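Local structure of transcriptional regulator, IclR family (Alicyclobacillus acidocaldarius subsp. acidocaldarius, 5TJJ) at the interface of chains A and B. The protein probably binds DNA through a helix-turn-helix domain and regulates transcription, as members of the IclR family do. Residues are numbered along the deposited sequence; one frame, centred on the assembly and turned at random. Chains: chain A/B, Transcriptional regulator, IclR family.

Contact 1: the interface of chains A and B. Residues chain A 54, 56, 72; chain B 111-113.
The C-terminal end of helix 42-54 of chain A, the loop after it and the loop before helix 73-83 meet the loop of chain B that joins strands 104-110 and 115-122. A:Arg54, A:Asp56 and A:Tyr72 face B:Leu111, B:Arg112 and B:Asp113. The patch thus sets the helix-turn-helix region of one subunit against the C-terminal domain of the other.

A salt bridge joins A:Arg54 and B:Asp113. The guanidinium NH2 of A:Arg54 gives a hydrogen bond to the carboxylate OD1 of B:Asp113 at 3.2 Å. The bond is fairly straight, 163° at the hydrogen. OD1 accepts on its syn side, the side of the other oxygen, and lies almost in the guanidinium plane. The carboxylate is not coplanar with the guanidinium; the two planes are turned 70° apart. NH1 of A:Arg54 lies 3.2 Å from OD2 of B:Asp113, but its N-H does not point there. The pair is therefore not a flat two-pronged one: NH2 is directed at the carboxylate, while NH1 is near it by charge. The A:Arg54 chain bends at its second torsion (chi2 -96°), and its end reaches over to the aspartate.

B:Arg112 passes beside A:Arg54. Its CB sits at the edge of the A:Arg54 guanidinium, and its CD packs near the backbone O of A:Arg54. Its own guanidinium has CA of A:Arg54 over one face, near the rim. The two guanidinium groups come near each other, and B:Asp113, paired with A:Arg54, may help balance their charge. A:Asp56 OD1 is 4.5 Å from NE of B:Arg112, so these charged atoms do not meet. OD2 of A:Asp56 sits 3.6 Å from the backbone N of B:Arg112.

B:Leu111 packs against A:Asp56 and A:Tyr72. CD2 of B:Leu111 lies 3.8 Å from the carboxylate CG of A:Asp56. The side chains of B:Leu111 and A:Tyr72 cross at about a right angle. CD1 of B:Leu111 is 3.9 Å from the ring atom CE2 of A:Tyr72.

Contact 2: the interface of chains A and B. Residues chain A 69-70, 73-74; chain B 76, 79-80, 83.
A:Leu69 and B:Ala80 pack side chain to side chain, CB to CB at 3.7 Å. A:Leu69 ends strand 66-69 of chain A, and B:Ala80 lies on helix 73-82 of chain B. The small side chain of B:Ala80 probably lets the chain A backbone come near; CB of B:Ala80 is 3.8 Å from the backbone O of A:Gly70.

A:Leu69 slants onto the helix surface. Its CG lies opposite the carbonyl carbon (chi1 -69°), and CD1 rests over the turn from B:Leu76 to B:Ala80. CD1 of A:Leu69 is 3.7 Å from the backbone O of B:Leu76 and also touches CB of B:Arg79. The contact with B:Arg79 uses the base of that side chain, while its guanidinium bends away from A:Leu69.

B:Leu76 slants across both A:Leu69 and A:Leu73. With CG opposite its backbone N (chi1 -172°), its two methyls part between them. CD1 faces both methyls of A:Leu69, and CD2 faces CD2 of A:Leu73. CD1 of A:Leu73 meets the branch point of B:Leu76, CG, at 4.1 Å.

A:Ile74, next on helix 73-83 of chain A, approaches B:Ala80 with its longer branch. CG1 packs on the alanine methyl. The end of that branch continues to the alanine backbone, where CD1 of A:Ile74 lies 3.9 Å from O of B:Ala80.

Contact 1: the interface of chains A and B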
ATOM      1  N   ARG A  54       5.575 -19.191   3.495  1.00 52.50           N
ATOM      2  CA  ARG A  54       5.309 -19.648   4.851  1.00 57.16           C
ATOM      3  C   ARG A  54       4.713 -18.489   5.683  1.00 56.06           C
ATOM      4  O   ARG A  54       3.816 -18.697   6.497  1.00 59.55           O
ATOM      5  CB  ARG A  54       6.593 -20.264   5.454  1.00 59.66           C
ATOM      6  CG  ARG A  54       6.410 -21.132   6.678  1.00 66.88           C
ATOM      7  CD  ARG A  54       6.656 -20.343   7.970  1.00 70.20           C
ATOM      8  NE  ARG A  54       6.478 -21.116   9.219  1.00 74.86           N
ATOM      9  CZ  ARG A  54       5.307 -21.448   9.773  1.00 79.97           C
ATOM     10  NH1 ARG A  54       4.151 -21.110   9.186  1.00 80.52           N
ATOM     11  NH2 ARG A  54       5.292 -22.140  10.923  1.00 84.68           N
ATOM     12  N   ASP A  56       2.975 -16.048   4.300  1.00 45.77           N
ATOM     13  CA  ASP A  56       1.815 -15.578   3.518  1.00 44.21           C
ATOM     14  C   ASP A  56       2.082 -14.246   2.736  1.00 42.94           C
ATOM     15  O   ASP A  56       1.140 -13.531   2.357  1.00 41.25           O
ATOM     16  CB  ASP A  56       0.545 -15.494   4.393  1.00 46.60           C
ATOM     17  CG  ASP A  56       0.110 -16.882   4.994  1.00 51.37           C
ATOM     18  OD1 ASP A  56      -0.506 -17.653   4.234  1.00 53.05           O
ATOM     19  OD2 ASP A  56       0.354 -17.205   6.210  1.00 53.06           O
ATOM     20  N   TYR A  72      -0.955 -11.263   2.832  1.00 37.77           N
ATOM     21  CA  TYR A  72      -0.471 -10.472   3.964  1.00 38.68           C
ATOM     22  C   TYR A  72      -0.011  -9.075   3.524  1.00 37.67           C
ATOM     23  O   TYR A  72      -0.085  -8.112   4.294  1.00 37.47           O
ATOM     24  CB  TYR A  72       0.681 -11.186   4.722  1.00 39.82           C
ATOM     25  CG  TYR A  72       0.627 -10.979   6.204  1.00 40.70           C
ATOM     26  CD1 TYR A  72       0.829  -9.712   6.761  1.00 40.22           C
ATOM     27  CD2 TYR A  72       0.335 -12.034   7.060  1.00 42.74           C
ATOM     28  CE1 TYR A  72       0.751  -9.508   8.130  1.00 41.84           C
ATOM     29  CE2 TYR A  72       0.259 -11.845   8.434  1.00 44.08           C
ATOM     30  CZ  TYR A  72       0.472 -10.582   8.962  1.00 43.90           C
ATOM     31  OH  TYR A  72       0.391 -10.386  10.317  1.00 45.40           O
TER
ATOM     32  N   LEU B 111      -4.759 -17.968   7.911  1.00 46.07           N
ATOM     33  CA  LEU B 111      -3.307 -18.051   7.723  1.00 48.95           C
ATOM     34  C   LEU B 111      -2.831 -19.401   8.207  1.00 52.14           C
ATOM     35  O   LEU B 111      -3.618 -20.228   8.658  1.00 52.53           O
ATOM     36  CB  LEU B 111      -2.581 -16.951   8.525  1.00 48.21           C
ATOM     37  CG  LEU B 111      -2.997 -15.495   8.307  1.00 45.68           C
ATOM     38  CD1 LEU B 111      -2.329 -14.585   9.325  1.00 45.17           C
ATOM     39  CD2 LEU B 111      -2.654 -15.081   6.890  1.00 46.83           C
ATOM     40  N   ARG B 112      -1.527 -19.609   8.121  1.00 55.93           N
ATOM     41  CA  ARG B 112      -0.911 -20.747   8.771  1.00 59.61           C
ATOM     42  C   ARG B 112      -0.889 -20.596  10.296  1.00 58.51           C
ATOM     43  O   ARG B 112      -1.072 -19.506  10.808  1.00 57.11           O
ATOM     44  CB  ARG B 112       0.479 -20.938   8.217  1.00 64.36           C
ATOM     45  CG  ARG B 112       0.438 -21.457   6.788  1.00 66.93           C
ATOM     46  CD  ARG B 112       1.550 -20.855   5.960  1.00 69.07           C
ATOM     47  NE  ARG B 112       1.665 -21.524   4.673  1.00 72.17           N
ATOM     48  CZ  ARG B 112       2.238 -22.712   4.475  1.00 76.05           C
ATOM     49  NH1 ARG B 112       2.761 -23.407   5.493  1.00 78.03           N
ATOM     50  NH2 ARG B 112       2.281 -23.205   3.244  1.00 78.77           N
ATOM     51  N   ASP B 113      -0.726 -21.719  10.994  1.00 59.60           N
ATOM     52  CA  ASP B 113      -0.587 -21.786  12.457  1.00 60.28           C
ATOM     53  C   ASP B 113      -1.874 -21.401  13.210  1.00 56.43           C
ATOM     54  O   ASP B 113      -1.820 -20.800  14.282  1.00 55.18           O
ATOM     55  CB  ASP B 113       0.647 -20.981  12.968  1.00 62.62           C
ATOM     56  CG  ASP B 113       1.955 -21.296  12.187  1.00 67.05           C
ATOM     57  OD1 ASP B 113       2.243 -22.481  11.861  1.00 70.27           O
ATOM     58  OD2 ASP B 113       2.707 -20.337  11.896  1.00 68.29           O
TER

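Contact 2: the interface of chains A and B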
ATOM      1  N   LEU A  69       1.802 -12.673  -5.595  1.00 37.75           N
ATOM      2  CA  LEU A  69       1.734 -11.872  -4.370  1.00 36.39           C
ATOM      3  C   LEU A  69       0.738 -12.450  -3.376  1.00 37.08           C
ATOM      4  O   LEU A  69      -0.413 -12.668  -3.713  1.00 37.86           O
ATOM      5  CB  LEU A  69       1.363 -10.428  -4.675  1.00 35.31           C
ATOM      6  CG  LEU A  69       2.424  -9.612  -5.425  1.00 35.57           C
ATOM      7  CD1 LEU A  69       2.004  -8.159  -5.539  1.00 35.67           C
ATOM      8  CD2 LEU A  69       3.790  -9.700  -4.755  1.00 35.47           C
ATOM      9  N   GLY A  70       1.198 -12.694  -2.148  1.00 36.88           N
ATOM     10  CA  GLY A  70       0.357 -13.260  -1.097  1.00 37.97           C
ATOM     11  C   GLY A  70      -0.502 -12.224  -0.374  1.00 37.31           C
ATOM     12  O   GLY A  70      -0.225 -11.025  -0.458  1.00 35.94           O
ATOM     13  N   LEU A  73       0.419  -8.943   2.275  1.00 36.77           N
ATOM     14  CA  LEU A  73       0.822  -7.632   1.749  1.00 35.26           C
ATOM     15  C   LEU A  73      -0.344  -6.611   1.691  1.00 34.69           C
ATOM     16  O   LEU A  73      -0.121  -5.404   1.701  1.00 34.40           O
ATOM     17  CB  LEU A  73       1.476  -7.808   0.372  1.00 35.73           C
ATOM     18  CG  LEU A  73       2.684  -8.767   0.371  1.00 36.43           C
ATOM     19  CD1 LEU A  73       3.165  -9.048  -1.036  1.00 37.29           C
ATOM     20  CD2 LEU A  73       3.804  -8.233   1.248  1.00 36.44           C
ATOM     21  N   ILE A  74      -1.585  -7.075   1.675  1.00 35.06           N
ATOM     22  CA  ILE A  74      -2.716  -6.150   1.587  1.00 35.33           C
ATOM     23  C   ILE A  74      -2.896  -5.310   2.879  1.00 36.05           C
ATOM     24  O   ILE A  74      -3.019  -4.076   2.794  1.00 35.30           O
ATOM     25  CB  ILE A  74      -4.001  -6.866   1.141  1.00 35.59           C
ATOM     26  CG1 ILE A  74      -3.809  -7.448  -0.259  1.00 35.44           C
ATOM     27  CG2 ILE A  74      -5.190  -5.916   1.122  1.00 37.05           C
ATOM     28  CD1 ILE A  74      -4.772  -8.578  -0.618  1.00 36.72           C
TER
ATOM     29  N   LEU B  76       2.661  -2.174  -3.464  1.00 38.35           N
ATOM     30  CA  LEU B  76       2.808  -3.605  -3.368  1.00 37.90           C
ATOM     31  C   LEU B  76       1.525  -4.250  -2.866  1.00 37.22           C
ATOM     32  O   LEU B  76       1.032  -5.227  -3.458  1.00 38.66           O
ATOM     33  CB  LEU B  76       3.962  -3.915  -2.443  1.00 39.74           C
ATOM     34  CG  LEU B  76       4.408  -5.357  -2.336  1.00 42.95           C
ATOM     35  CD1 LEU B  76       4.809  -5.869  -3.720  1.00 46.23           C
ATOM     36  CD2 LEU B  76       5.572  -5.458  -1.353  1.00 42.54           C
ATOM     37  N   ARG B  79      -1.318  -3.852  -5.393  1.00 35.95           N
ATOM     38  CA  ARG B  79      -1.193  -4.846  -6.467  1.00 37.51           C
ATOM     39  C   ARG B  79      -1.586  -6.249  -5.977  1.00 37.93           C
ATOM     40  O   ARG B  79      -2.136  -7.046  -6.718  1.00 39.44           O
ATOM     41  CB  ARG B  79       0.228  -4.914  -7.058  1.00 38.52           C
ATOM     42  CG  ARG B  79       0.783  -3.698  -7.785  1.00 39.37           C
ATOM     43  CD  ARG B  79       0.048  -3.340  -9.069  1.00 42.50           C
ATOM     44  NE  ARG B  79      -1.189  -2.608  -8.796  1.00 43.26           N
ATOM     45  CZ  ARG B  79      -1.269  -1.361  -8.317  1.00 42.68           C
ATOM     46  NH1 ARG B  79      -2.462  -0.853  -8.092  1.00 43.90           N
ATOM     47  NH2 ARG B  79      -0.185  -0.610  -8.081  1.00 42.11           N
ATOM     48  N   ALA B  80      -1.287  -6.574  -4.735  1.00 37.56           N
ATOM     49  CA  ALA B  80      -1.639  -7.908  -4.240  1.00 37.85           C
ATOM     50  C   ALA B  80      -3.152  -8.054  -4.189  1.00 38.02           C
ATOM     51  O   ALA B  80      -3.672  -9.152  -4.267  1.00 37.53           O
ATOM     52  CB  ALA B  80      -1.015  -8.174  -2.878  1.00 35.36           C
ATOM     53  N   LEU B  83      -4.277  -7.558  -8.620  1.00 45.64           N
ATOM     54  CA  LEU B  83      -3.785  -8.545  -9.600  1.00 47.45           C
ATOM     55  C   LEU B  83      -4.445  -9.896  -9.461  1.00 48.06           C
ATOM     56  O   LEU B  83      -4.398 -10.677 -10.383  1.00 50.29           O
ATOM     57  CB  LEU B  83      -2.283  -8.744  -9.474  1.00 47.19           C
ATOM     58  CG  LEU B  83      -1.443  -7.533  -9.853  1.00 46.69           C
ATOM     59  CD1 LEU B  83      -0.009  -7.839  -9.493  1.00 46.71           C
ATOM     60  CD2 LEU B  83      -1.582  -7.212 -11.335  1.00 48.69           C
TER

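The C-alpha centres of contact 1 and contact 2 are about 14 Å apart. On chain A they are joined by sequence: A:Tyr72 of contact 1 falls between the 69-70 and 73-74 segments of contact 2. On chain B they use separate elements: a loop between strands, and helix 73-82 with the residue after it. Chain A is thus held by a salt bridge with some apolar packing in contact 1, and mainly by apolar packing in contact 2. Together they could fix how its helix-turn-helix region sits on the partner. The coordinates alone do not show that this dimer is the biological one.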